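Local coordinates for protein halotolerant alpha-type carbonic anhydrase (dCA II) (Dunaliella salina, PDB 1Y7W) that catalyses the reversible hydration of carbon dioxide to bicarbonate as a zinc-dependent alpha-type carbonic anhydrase that tolerates high salt, at residues Ile56-Leu61 with His138-Ile143; Asn79-Gln84 with Val213-Leu218; Thr89-Lys94 with Thr104-Ala109. One frame throughout, in Å; residues are numbered along the deposited sequence. Where two conformers were deposited one is given.

Overall arrangement
The three contacts lie within the alpha carbonic anhydrase fold, their centres about 16 to 17 Å from the centre of the chain. The centre of contact 1 is about 27 Å from that of contact 2 and about 32 Å from that of contact 3, which is on the opposite side of the chain's centre. Contacts 2 and 3 are neighbours, centres about 13 Å apart, and touch where V213 CG2 packs on L90 CG at 3.6 Å. The sodium ion is bound within contact 2, about 8 Å from the T91 side chain of contact 3. Catalytic zinc, held by H130, H132 and H150, is about 8 Å from the H138 side chain of contact 1.

Contact 1: residues Ile56-Leu61 with His138-Ile143; sequences INTNQL and HTINGI
I56 and I140 pair as a parallel beta bridge, the register set by I56 N bonding T139 O at 2.8 Å and by N141 N donating almost straight to I56 O, also at 2.8 Å. These two backbone bonds hold the buried part tightly; the apolar contacts beside them are looser. I56 CD1 reaches H138 CD2 at 4.2 Å, meeting the imidazole obliquely, while CG2 of I140 touches T58 CG2. Beyond the bridge the contact turns polar. The N141 amide crosses T58 at about a right angle and uses both ends: OD1 accepts from T58 N at 3.0 Å, and ND2 donates to T58 OG1 at 2.9 Å, with the hydroxyl oxygen lying in the amide plane. An alanine at T58 would probably leave N141 ND2 without this acceptor and the amide less firmly fixed in rotation. On the solvent side, N59 N donates to a water lying near N141 OD1 and N57 OD1. N141 and G142 are the central residues of a type I' turn from I140 to I143. D55 binds T139 OG1 and G142 N; Y227 and E148 hold H138. Strands 55-56 and 139-140 thus form a small parallel sheet beside the main one, H138 and I140 resting on M172 of strand 166-175.

Contact 2: residues Asn79-Gln84 with Val213-Leu218; sequences NVDGAQ and VKTQLL. With NA (sodium ion), chain C.
N79 meets K214 of helix 213-217 and L218 just after it. CB of N79 lies 4.0 Å from L218 CD1, with L222 also against this side chain. At V80 the backbone does the work: its carbonyl O is 3.6 Å from K214 CB, and a water bridges the same oxygen to the helix, donating to V80 O at 2.7 Å and accepting from K214 N. CB of V80 points away from the helix; the V80 side chain touches D86. D81 N lies 3.7 Å from K214 CG, and the D81 carboxylate brings OD1 to within 4.0 Å of T215 CG2. That OD1 also closes an Asx turn, accepting from A83 N at 2.9 Å in a nearly straight bond that comes from above the carboxylate plane. A type I turn runs from D81 to Q84 and bends the chain around the sodium ion, which is bound by G82 O at 2.3 Å and by Q84 O, two waters and G87 O. On the helix side, V213 O accepts from both L217 N and L218 N, a pi-type widening, and R249 binds the carbonyls of T215, L217 and L218. Aliphatic carbon of a lysine and one bridging water thus join loop to helix, whereas the cation is met by neutral backbone carbonyls and water; the Asx turn is likely to stabilise the bend that presents those carbonyls.

Contact 3: residues Thr89-Lys94 with Thr104-Ala109; sequences TLTNAK and TFDQPA
A short antiparallel hairpin, strands 94-95 and 103-104, opens the contact: K94 and T104 form a hydrogen-bonded pair, with K94 N to T104 O and T104 N to K94 O both at 2.9 Å. Next to it, A93 sends its CA hydrogen toward T104 O. Beyond this pair the chains stay together, A93 beside F105, and the backbone N of D106 donates to T91 O at 2.8 Å, nearly along the C=O axis. D106 OD2 takes a bond from N92 ND2 at 3.0 Å, met on the syn side but 31° out of the carboxylate plane, with OD2 close to the amide plane of N92; a weak bond from T91 OG1 to OD1 is doubtful, since T91 has two conformers. In N92, chi1 of -178° sets CG anti to the backbone N; the side chain crosses that of D106 at about a right angle, and the backbone N is bound by N210. One water accepts from T91 N and donates to D106 O; another donates to D106 OD2. The other side of the contact is apolar. L90 CD1 lies over one face of the F105 ring, 4.0 Å from its centroid and displaced toward the rim, a CH-pi contact, while L90 CD2 touches P108 CG at 4.1 Å. Both L90 and F105 rest on F129 of strand 120-133, and L90 pairs through its backbone with I211. The contact is thus two-sided: aliphatic and aromatic carbon packs onto the central sheet, while on the outer side the D106 carboxylate is probably stabilised mainly by the neutral N92 amide and water, K94 NZ being too far, 6.9 Å from D106 OD2, for a salt bridge.

Contact 1: residues Ile56-Leu61 with His138-Ile143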
ATOM      1  N   ILE A  56      13.147  -5.123   5.908  1.00 22.51           N
ATOM      2  CA  ILE A  56      13.668  -3.864   6.405  1.00 22.68           C
ATOM      3  C   ILE A  56      14.441  -4.244   7.695  1.00 24.87           C
ATOM      4  O   ILE A  56      13.843  -4.557   8.711  1.00 23.30           O
ATOM      5  CB  ILE A  56      12.531  -2.877   6.800  1.00 21.92           C
ATOM      6  CG1 ILE A  56      11.511  -2.694   5.660  1.00 23.07           C
ATOM      7  CG2 ILE A  56      13.127  -1.500   7.174  1.00 20.16           C
ATOM      8  CD1 ILE A  56      12.115  -2.133   4.428  1.00 23.04           C
ATOM      9  N   ASN A  57      15.764  -4.215   7.613  1.00 25.70           N
ATOM     10  CA  ASN A  57      16.620  -4.548   8.741  1.00 27.60           C
ATOM     11  C   ASN A  57      16.965  -3.211   9.358  1.00 28.04           C
ATOM     12  O   ASN A  57      17.801  -2.456   8.840  1.00 27.17           O
ATOM     13  CB  ASN A  57      17.870  -5.264   8.217  1.00 30.09           C
ATOM     14  CG  ASN A  57      18.786  -5.702   9.320  1.00 31.40           C
ATOM     15  OD1 ASN A  57      19.022  -4.970  10.246  1.00 33.17           O
ATOM     16  ND2 ASN A  57      19.332  -6.903   9.199  1.00 35.04           N
ATOM     17  N   THR A  58      16.335  -2.909  10.474  1.00 28.81           N
ATOM     18  CA  THR A  58      16.555  -1.615  11.073  1.00 31.36           C
ATOM     19  C   THR A  58      17.986  -1.326  11.524  1.00 32.86           C
ATOM     20  O   THR A  58      18.360  -0.165  11.605  1.00 33.46           O
ATOM     21  CB  THR A  58      15.554  -1.354  12.209  1.00 31.83           C
ATOM     22  OG1 THR A  58      15.606  -2.425  13.153  1.00 34.67           O
ATOM     23  CG2 THR A  58      14.157  -1.271  11.638  1.00 30.08           C
ATOM     24  N   ASN A  59      18.798  -2.349  11.769  1.00 33.97           N
ATOM     25  CA  ASN A  59      20.183  -2.064  12.142  1.00 36.22           C
ATOM     26  C   ASN A  59      21.074  -1.710  10.947  1.00 34.37           C
ATOM     27  O   ASN A  59      22.194  -1.260  11.127  1.00 33.43           O
ATOM     28  CB  ASN A  59      20.774  -3.211  12.942  1.00 39.76           C
ATOM     29  CG  ASN A  59      20.619  -2.971  14.413  1.00 44.38           C
ATOM     30  OD1 ASN A  59      19.543  -3.191  14.986  1.00 45.78           O
ATOM     31  ND2 ASN A  59      21.687  -2.448  15.043  1.00 47.26           N
ATOM     32  N   GLN A  60      20.559  -1.915   9.729  1.00 32.28           N
ATOM     33  CA  GLN A  60      21.282  -1.569   8.518  1.00 30.44           C
ATOM     34  C   GLN A  60      20.784  -0.333   7.813  1.00 28.50           C
ATOM     35  O   GLN A  60      21.257  -0.037   6.714  1.00 27.86           O
ATOM     36  CB  GLN A  60      21.246  -2.704   7.534  1.00 31.91           C
ATOM     37  CG  GLN A  60      21.676  -3.986   8.181  1.00 36.64           C
ATOM     38  CD  GLN A  60      23.006  -4.469   7.654  1.00 40.82           C
ATOM     39  OE1 GLN A  60      23.227  -5.702   7.530  1.00 43.84           O
ATOM     40  NE2 GLN A  60      23.926  -3.519   7.354  1.00 41.16           N
ATOM     41  N   LEU A  61      19.871   0.414   8.401  1.00 26.86           N
ATOM     42  CA  LEU A  61      19.367   1.617   7.705  1.00 26.45           C
ATOM     43  C   LEU A  61      20.466   2.702   7.655  1.00 26.32           C
ATOM     44  O   LEU A  61      21.174   2.927   8.651  1.00 26.21           O
ATOM     45  CB  LEU A  61      18.116   2.158   8.421  1.00 23.65           C
ATOM     46  CG  LEU A  61      16.983   1.114   8.488  1.00 26.13           C
ATOM     47  CD1 LEU A  61      15.762   1.684   9.258  1.00 24.82           C
ATOM     48  CD2 LEU A  61      16.591   0.730   7.067  1.00 24.13           C
ATOM     49  N   HIS A 138       6.186  -6.413   2.978  1.00 14.96           N
ATOM     50  CA  HIS A 138       7.496  -6.148   3.598  1.00 16.90           C
ATOM     51  C   HIS A 138       7.572  -6.872   4.952  1.00 16.99           C
ATOM     52  O   HIS A 138       6.522  -7.213   5.516  1.00 17.00           O
ATOM     53  CB  HIS A 138       7.716  -4.668   3.915  1.00 15.26           C
ATOM     54  CG  HIS A 138       7.866  -3.830   2.694  1.00 16.87           C
ATOM     55  ND1 HIS A 138       6.772  -3.369   1.980  1.00 15.75           N
ATOM     56  CD2 HIS A 138       8.971  -3.443   2.004  1.00 16.70           C
ATOM     57  CE1 HIS A 138       7.203  -2.740   0.896  1.00 15.41           C
ATOM     58  NE2 HIS A 138       8.524  -2.773   0.883  1.00 16.83           N
ATOM     59  N   THR A 139       8.802  -7.147   5.402  1.00 17.01           N
ATOM     60  CA  THR A 139       9.017  -7.689   6.743  1.00 17.91           C
ATOM     61  C   THR A 139       9.933  -6.655   7.413  1.00 19.76           C
ATOM     62  O   THR A 139      10.598  -5.870   6.720  1.00 19.45           O
ATOM     63  CB  THR A 139       9.723  -9.080   6.755  1.00 18.61           C
ATOM     64  OG1 THR A 139      10.911  -9.037   5.966  1.00 19.94           O
ATOM     65  CG2 THR A 139       8.792 -10.171   6.271  1.00 17.25           C
ATOM     66  N   ILE A 140       9.947  -6.619   8.755  1.00 19.27           N
ATOM     67  CA  ILE A 140      10.787  -5.720   9.533  1.00 21.07           C
ATOM     68  C   ILE A 140      11.589  -6.660  10.453  1.00 22.32           C
ATOM     69  O   ILE A 140      11.018  -7.431  11.239  1.00 20.80           O
ATOM     70  CB  ILE A 140       9.942  -4.719  10.373  1.00 20.93           C
ATOM     71  CG1 ILE A 140       9.054  -3.874   9.429  1.00 22.27           C
ATOM     72  CG2 ILE A 140      10.863  -3.739  11.079  1.00 22.37           C
ATOM     73  CD1 ILE A 140       8.147  -2.868  10.206  1.00 21.12           C
ATOM     74  N   ASN A 141      12.905  -6.595  10.317  1.00 22.32           N
ATOM     75  CA  ASN A 141      13.804  -7.515  11.006  1.00 24.25           C
ATOM     76  C   ASN A 141      13.361  -8.976  10.847  1.00 24.33           C
ATOM     77  O   ASN A 141      13.405  -9.784  11.780  1.00 24.63           O
ATOM     78  CB  ASN A 141      13.991  -7.072  12.474  1.00 24.24           C
ATOM     79  CG  ASN A 141      14.554  -5.692  12.541  1.00 24.32           C
ATOM     80  OD1 ASN A 141      15.524  -5.405  11.863  1.00 28.01           O
ATOM     81  ND2 ASN A 141      13.928  -4.812  13.302  1.00 26.59           N
ATOM     82  N   GLY A 142      12.968  -9.347   9.624  1.00 22.09           N
ATOM     83  CA  GLY A 142      12.544 -10.724   9.379  1.00 23.69           C
ATOM     84  C   GLY A 142      11.155 -11.139   9.827  1.00 22.59           C
ATOM     85  O   GLY A 142      10.767 -12.288   9.654  1.00 24.19           O
ATOM     86  N   ILE A 143      10.412 -10.215  10.430  1.00 20.87           N
ATOM     87  CA  ILE A 143       9.080 -10.510  10.930  1.00 21.27           C
ATOM     88  C   ILE A 143       7.965  -9.978  10.044  1.00 19.91           C
ATOM     89  O   ILE A 143       8.059  -8.833   9.631  1.00 19.00           O
ATOM     90  CB  ILE A 143       8.942  -9.851  12.308  1.00 22.33           C
ATOM     91  CG1 ILE A 143      10.020 -10.411  13.224  1.00 23.15           C
ATOM     92  CG2 ILE A 143       7.514  -9.989  12.891  1.00 20.80           C
ATOM     93  CD1 ILE A 143       9.949 -11.875  13.327  1.00 28.24           C
TER
HETATM   94  O   HOH W   1      18.246  -4.880  12.667  1.00 46.96           O

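Contact 2: residues Asn79-Gln84 with Val213-Leu218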
ATOM      1  N   ASN A  79      -0.074  14.509   7.007  1.00 19.24           N
ATOM      2  CA  ASN A  79       0.219  14.503   8.442  1.00 21.25           C
ATOM      3  C   ASN A  79      -0.345  15.671   9.246  1.00 22.24           C
ATOM      4  O   ASN A  79       0.211  16.051  10.276  1.00 23.44           O
ATOM      5  CB  ASN A  79       1.749  14.399   8.655  1.00 23.29           C
ATOM      6  CG  ASN A  79       2.113  13.968  10.053  1.00 24.70           C
ATOM      7  OD1 ASN A  79       1.464  13.124  10.639  1.00 28.00           O
ATOM      8  ND2 ASN A  79       3.176  14.549  10.596  1.00 28.99           N
ATOM      9  N   VAL A  80      -1.422  16.247   8.740  1.00 21.61           N
ATOM     10  CA  VAL A  80      -2.135  17.327   9.420  1.00 21.76           C
ATOM     11  C   VAL A  80      -3.581  16.840   9.521  1.00 20.36           C
ATOM     12  O   VAL A  80      -4.173  16.406   8.510  1.00 19.48           O
ATOM     13  CB  VAL A  80      -2.056  18.695   8.615  1.00 21.76           C
ATOM     14  CG1 VAL A  80      -2.897  19.801   9.326  1.00 21.98           C
ATOM     15  CG2 VAL A  80      -0.616  19.151   8.528  1.00 23.86           C
ATOM     16  N   ASP A  81      -4.108  16.868  10.755  1.00 21.04           N
ATOM     17  CA  ASP A  81      -5.499  16.467  11.067  1.00 22.25           C
ATOM     18  C   ASP A  81      -6.377  16.955   9.922  1.00 21.60           C
ATOM     19  O   ASP A  81      -6.377  18.149   9.586  1.00 21.66           O
ATOM     20  CB  ASP A  81      -5.939  17.168  12.352  1.00 25.69           C
ATOM     21  CG  ASP A  81      -7.331  16.738  12.842  1.00 27.23           C
ATOM     22  OD1 ASP A  81      -8.186  16.301  12.092  1.00 22.85           O
ATOM     23  OD2 ASP A  81      -7.563  16.893  14.040  1.00 32.01           O
ATOM     24  N   GLY A  82      -7.129  16.030   9.327  1.00 20.13           N
ATOM     25  CA  GLY A  82      -8.008  16.367   8.217  1.00 20.15           C
ATOM     26  C   GLY A  82      -9.036  17.463   8.523  1.00 20.99           C
ATOM     27  O   GLY A  82      -9.501  18.109   7.608  1.00 22.83           O
ATOM     28  N   ALA A  83      -9.352  17.689   9.797  1.00 21.37           N
ATOM     29  CA  ALA A  83     -10.310  18.753  10.200  1.00 24.09           C
ATOM     30  C   ALA A  83      -9.704  20.154  10.003  1.00 24.50           C
ATOM     31  O   ALA A  83     -10.434  21.167   9.991  1.00 25.88           O
ATOM     32  CB  ALA A  83     -10.699  18.580  11.683  1.00 24.37           C
ATOM     33  N   GLN A  84      -8.375  20.201   9.858  1.00 25.16           N
ATOM     34  CA  GLN A  84      -7.613  21.421   9.688  1.00 26.79           C
ATOM     35  C   GLN A  84      -7.600  21.859   8.269  1.00 26.96           C
ATOM     36  O   GLN A  84      -7.767  21.061   7.338  1.00 24.16           O
ATOM     37  CB  GLN A  84      -6.147  21.262  10.106  1.00 31.65           C
ATOM     38  CG  GLN A  84      -5.898  20.949  11.592  1.00 37.64           C
ATOM     39  CD  GLN A  84      -6.427  22.007  12.510  1.00 41.04           C
ATOM     40  OE1 GLN A  84      -7.552  21.919  13.007  1.00 42.89           O
ATOM     41  NE2 GLN A  84      -5.613  23.032  12.746  1.00 43.19           N
ATOM     42  N   VAL A 213      -6.853  11.249   6.869  1.00 19.43           N
ATOM     43  CA  VAL A 213      -5.589  10.542   6.670  1.00 19.26           C
ATOM     44  C   VAL A 213      -4.724  10.486   7.898  1.00 20.38           C
ATOM     45  O   VAL A 213      -4.273   9.403   8.325  1.00 18.56           O
ATOM     46  CB  VAL A 213      -4.793  11.138   5.484  1.00 17.59           C
ATOM     47  CG1 VAL A 213      -3.454  10.347   5.297  1.00 18.77           C
ATOM     48  CG2 VAL A 213      -5.587  10.977   4.219  1.00 19.96           C
ATOM     49  N   LYS A 214      -4.505  11.651   8.494  1.00 21.08           N
ATOM     50  CA  LYS A 214      -3.639  11.723   9.647  1.00 21.80           C
ATOM     51  C   LYS A 214      -4.139  10.959  10.867  1.00 23.39           C
ATOM     52  O   LYS A 214      -3.356  10.256  11.553  1.00 21.74           O
ATOM     53  CB  LYS A 214      -3.399  13.199   9.982  1.00 23.78           C
ATOM     54  CG  LYS A 214      -2.825  13.475  11.374  1.00 26.26           C
ATOM     55  CD  LYS A 214      -1.389  13.019  11.461  1.00 32.13           C
ATOM     56  CE  LYS A 214      -0.604  13.862  12.482  1.00 36.27           C
ATOM     57  NZ  LYS A 214      -1.068  13.486  13.847  1.00 38.11           N
ATOM     58  N   THR A 215      -5.428  11.087  11.163  1.00 20.88           N
ATOM     59  CA  THR A 215      -5.921  10.403  12.354  1.00 23.07           C
ATOM     60  C   THR A 215      -6.316   8.946  12.145  1.00 22.26           C
ATOM     61  O   THR A 215      -6.236   8.140  13.068  1.00 24.86           O
ATOM     62  CB  THR A 215      -7.147  11.187  13.000  1.00 23.66           C
ATOM     63  OG1 THR A 215      -8.302  11.076  12.149  1.00 23.80           O
ATOM     64  CG2 THR A 215      -6.786  12.680  13.164  1.00 22.23           C
ATOM     65  N   GLN A 216      -6.702   8.595  10.932  1.00 21.30           N
ATOM     66  CA  GLN A 216      -7.139   7.241  10.724  1.00 21.91           C
ATOM     67  C   GLN A 216      -6.149   6.266  10.095  1.00 21.37           C
ATOM     68  O   GLN A 216      -6.262   5.070  10.337  1.00 21.77           O
ATOM     69  CB  GLN A 216      -8.428   7.249   9.900  1.00 22.06           C
ATOM     70  CG  GLN A 216      -9.571   7.899  10.708  1.00 24.20           C
ATOM     71  CD  GLN A 216     -10.871   7.871   9.944  1.00 26.74           C
ATOM     72  OE1 GLN A 216     -11.059   8.634   8.996  1.00 26.35           O
ATOM     73  NE2 GLN A 216     -11.788   6.962  10.347  1.00 24.59           N
ATOM     74  N   LEU A 217      -5.215   6.786   9.288  1.00 21.97           N
ATOM     75  CA  LEU A 217      -4.271   5.940   8.563  1.00 20.40           C
ATOM     76  C   LEU A 217      -2.820   6.028   9.013  1.00 21.43           C
ATOM     77  O   LEU A 217      -2.220   5.001   9.267  1.00 21.94           O
ATOM     78  CB  LEU A 217      -4.386   6.212   7.062  1.00 20.31           C
ATOM     79  CG  LEU A 217      -5.769   6.121   6.387  1.00 20.12           C
ATOM     80  CD1 LEU A 217      -5.597   6.496   4.946  1.00 18.58           C
ATOM     81  CD2 LEU A 217      -6.430   4.725   6.521  1.00 18.50           C
ATOM     82  N   LEU A 218      -2.250   7.230   9.150  1.00 20.93           N
ATOM     83  CA  LEU A 218      -0.848   7.302   9.546  1.00 21.48           C
ATOM     84  C   LEU A 218      -0.654   6.760  10.937  1.00 22.12           C
ATOM     85  O   LEU A 218      -1.501   6.973  11.817  1.00 22.62           O
ATOM     86  CB  LEU A 218      -0.315   8.730   9.499  1.00 22.99           C
ATOM     87  CG  LEU A 218      -0.260   9.421   8.145  1.00 23.75           C
ATOM     88  CD1 LEU A 218       0.755  10.582   8.296  1.00 23.83           C
ATOM     89  CD2 LEU A 218       0.245   8.481   7.051  1.00 25.89           C
TER
HETATM   90 NA    NA C 281      -8.942  19.568   5.900  1.00 23.25          NA
HETATM   91  O   HOH W   2      -5.116  14.197   7.177  1.00 20.48           O
HETATM   92  O   HOH W   3      -8.605  21.016   4.199  1.00 35.45           O
HETATM   93  O   HOH W   4     -10.180  18.297   4.612  1.00 29.96           O

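Contact 3: residues Thr89-Lys94 with Thr104-Ala109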
ATOM      1  N   THR A  89      -8.449  15.269   3.818  1.00 20.35           N
ATOM      2  CA  THR A  89      -9.521  14.306   4.103  1.00 18.46           C
ATOM      3  C   THR A  89      -9.837  13.655   2.779  1.00 19.13           C
ATOM      4  O   THR A  89     -10.091  14.338   1.799  1.00 19.69           O
ATOM      5  CB  THR A  89     -10.801  14.970   4.608  1.00 21.00           C
ATOM      6  OG1 THR A  89     -10.510  15.622   5.859  1.00 19.75           O
ATOM      7  CG2 THR A  89     -11.898  13.856   4.811  1.00 21.30           C
ATOM      8  N   LEU A  90      -9.833  12.321   2.731  1.00 18.39           N
ATOM      9  CA  LEU A  90     -10.155  11.602   1.497  1.00 19.67           C
ATOM     10  C   LEU A  90     -11.681  11.666   1.419  1.00 20.23           C
ATOM     11  O   LEU A  90     -12.376  11.162   2.290  1.00 20.79           O
ATOM     12  CB  LEU A  90      -9.681  10.152   1.627  1.00 19.31           C
ATOM     13  CG  LEU A  90      -8.162  10.056   1.866  1.00 19.82           C
ATOM     14  CD1 LEU A  90      -7.804   8.586   1.799  1.00 20.41           C
ATOM     15  CD2 LEU A  90      -7.377  10.843   0.818  1.00 20.17           C
ATOM     16  N   THR A  91     -12.181  12.268   0.351  0.50 21.12           N
ATOM     17  CA  THR A  91     -13.615  12.455   0.212  0.50 21.40           C
ATOM     18  C   THR A  91     -14.265  11.636  -0.911  0.50 22.33           C
ATOM     19  O   THR A  91     -13.593  11.249  -1.868  0.50 23.26           O
ATOM     20  CB  THR A  91     -13.914  13.965   0.005  0.50 20.41           C
ATOM     21  OG1 THR A  91     -13.579  14.323  -1.329  0.50 19.96           O
ATOM     22  CG2 THR A  91     -13.112  14.807   0.974  0.50 16.10           C
ATOM     23  N   ASN A  92     -15.576  11.375  -0.780  1.00 23.70           N
ATOM     24  CA  ASN A  92     -16.309  10.584  -1.781  1.00 25.40           C
ATOM     25  C   ASN A  92     -15.540   9.216  -1.870  1.00 23.45           C
ATOM     26  O   ASN A  92     -15.269   8.694  -2.951  1.00 22.56           O
ATOM     27  CB  ASN A  92     -16.336  11.301  -3.149  1.00 29.02           C
ATOM     28  CG  ASN A  92     -17.123  10.527  -4.216  1.00 36.91           C
ATOM     29  OD1 ASN A  92     -17.966   9.669  -3.895  1.00 39.93           O
ATOM     30  ND2 ASN A  92     -16.872  10.838  -5.502  1.00 38.89           N
ATOM     31  N   ALA A  93     -15.157   8.711  -0.706  1.00 22.19           N
ATOM     32  CA  ALA A  93     -14.428   7.457  -0.625  1.00 21.64           C
ATOM     33  C   ALA A  93     -15.338   6.258  -1.018  1.00 22.52           C
ATOM     34  O   ALA A  93     -16.553   6.281  -0.807  1.00 19.26           O
ATOM     35  CB  ALA A  93     -13.900   7.282   0.801  1.00 21.35           C
ATOM     36  N   LYS A  94     -14.734   5.245  -1.637  1.00 22.71           N
ATOM     37  CA  LYS A  94     -15.432   4.037  -2.094  1.00 23.74           C
ATOM     38  C   LYS A  94     -14.482   2.819  -1.880  1.00 24.37           C
ATOM     39  O   LYS A  94     -13.249   2.951  -1.920  1.00 23.85           O
ATOM     40  CB  LYS A  94     -15.762   4.179  -3.567  1.00 26.71           C
ATOM     41  CG  LYS A  94     -16.664   5.396  -3.819  1.00 30.05           C
ATOM     42  CD  LYS A  94     -16.953   5.605  -5.282  1.00 33.60           C
ATOM     43  CE  LYS A  94     -18.021   6.728  -5.366  1.00 40.29           C
ATOM     44  NZ  LYS A  94     -18.478   7.054  -6.774  1.00 44.88           N
ATOM     45  N   THR A 104     -10.853   4.041  -3.168  1.00 17.99           N
ATOM     46  CA  THR A 104     -10.608   5.147  -4.095  1.00 18.84           C
ATOM     47  C   THR A 104     -11.358   6.368  -3.530  1.00 19.21           C
ATOM     48  O   THR A 104     -12.184   6.258  -2.600  1.00 19.15           O
ATOM     49  CB  THR A 104     -11.135   4.817  -5.530  1.00 19.39           C
ATOM     50  OG1 THR A 104     -12.457   4.265  -5.424  1.00 23.08           O
ATOM     51  CG2 THR A 104     -10.220   3.761  -6.236  1.00 19.46           C
ATOM     52  N   PHE A 105     -11.094   7.551  -4.080  1.00 19.81           N
ATOM     53  CA  PHE A 105     -11.697   8.743  -3.524  1.00 20.03           C
ATOM     54  C   PHE A 105     -11.423   9.903  -4.489  1.00 22.00           C
ATOM     55  O   PHE A 105     -10.739   9.732  -5.479  1.00 21.04           O
ATOM     56  CB  PHE A 105     -11.049   9.014  -2.138  1.00 18.63           C
ATOM     57  CG  PHE A 105      -9.545   8.694  -2.082  1.00 19.81           C
ATOM     58  CD1 PHE A 105      -8.615   9.483  -2.744  1.00 18.68           C
ATOM     59  CD2 PHE A 105      -9.097   7.481  -1.484  1.00 17.71           C
ATOM     60  CE1 PHE A 105      -7.224   9.062  -2.834  1.00 19.44           C
ATOM     61  CE2 PHE A 105      -7.764   7.060  -1.561  1.00 17.38           C
ATOM     62  CZ  PHE A 105      -6.820   7.857  -2.241  1.00 16.85           C
ATOM     63  N   ASP A 106     -11.998  11.065  -4.210  1.00 24.03           N
ATOM     64  CA  ASP A 106     -11.731  12.200  -5.066  1.00 25.43           C
ATOM     65  C   ASP A 106     -10.235  12.529  -4.950  1.00 25.70           C
ATOM     66  O   ASP A 106      -9.673  12.464  -3.855  1.00 24.32           O
ATOM     67  CB  ASP A 106     -12.559  13.376  -4.585  1.00 27.01           C
ATOM     68  CG  ASP A 106     -14.025  13.218  -4.894  1.00 29.27           C
ATOM     69  OD1 ASP A 106     -14.826  13.874  -4.199  1.00 30.72           O
ATOM     70  OD2 ASP A 106     -14.358  12.449  -5.812  1.00 29.21           O
ATOM     71  N   GLN A 107      -9.582  12.865  -6.050  1.00 28.18           N
ATOM     72  CA  GLN A 107      -8.145  13.190  -5.954  1.00 30.30           C
ATOM     73  C   GLN A 107      -7.859  14.435  -5.147  1.00 29.23           C
ATOM     74  O   GLN A 107      -8.416  15.510  -5.428  1.00 27.90           O
ATOM     75  CB  GLN A 107      -7.542  13.392  -7.327  1.00 34.26           C
ATOM     76  CG  GLN A 107      -6.763  12.197  -7.821  1.00 39.99           C
ATOM     77  CD  GLN A 107      -6.290  12.383  -9.276  1.00 42.70           C
ATOM     78  OE1 GLN A 107      -6.253  11.404 -10.056  1.00 44.20           O
ATOM     79  NE2 GLN A 107      -5.923  13.640  -9.643  1.00 41.37           N
ATOM     80  N   PRO A 108      -7.022  14.317  -4.104  1.00 27.73           N
ATOM     81  CA  PRO A 108      -6.697  15.494  -3.301  1.00 26.98           C
ATOM     82  C   PRO A 108      -5.970  16.511  -4.225  1.00 27.96           C
ATOM     83  O   PRO A 108      -5.246  16.139  -5.136  1.00 26.77           O
ATOM     84  CB  PRO A 108      -5.747  14.951  -2.213  1.00 26.54           C
ATOM     85  CG  PRO A 108      -6.157  13.551  -2.063  1.00 26.91           C
ATOM     86  CD  PRO A 108      -6.478  13.093  -3.495  1.00 27.56           C
ATOM     87  N   ALA A 109      -6.135  17.799  -3.957  1.00 29.76           N
ATOM     88  CA  ALA A 109      -5.489  18.794  -4.821  1.00 31.29           C
ATOM     89  C   ALA A 109      -4.789  19.904  -4.050  1.00 31.68           C
ATOM     90  O   ALA A 109      -4.246  20.840  -4.666  1.00 35.08           O
ATOM     91  CB  ALA A 109      -6.539  19.414  -5.838  1.00 30.83           C
TER
HETATM   92  O   HOH W   5     -10.351  13.423  -1.458  1.00 23.19           O
HETATM   93  O   HOH W   6     -14.266   9.511  -6.102  1.00 47.05           O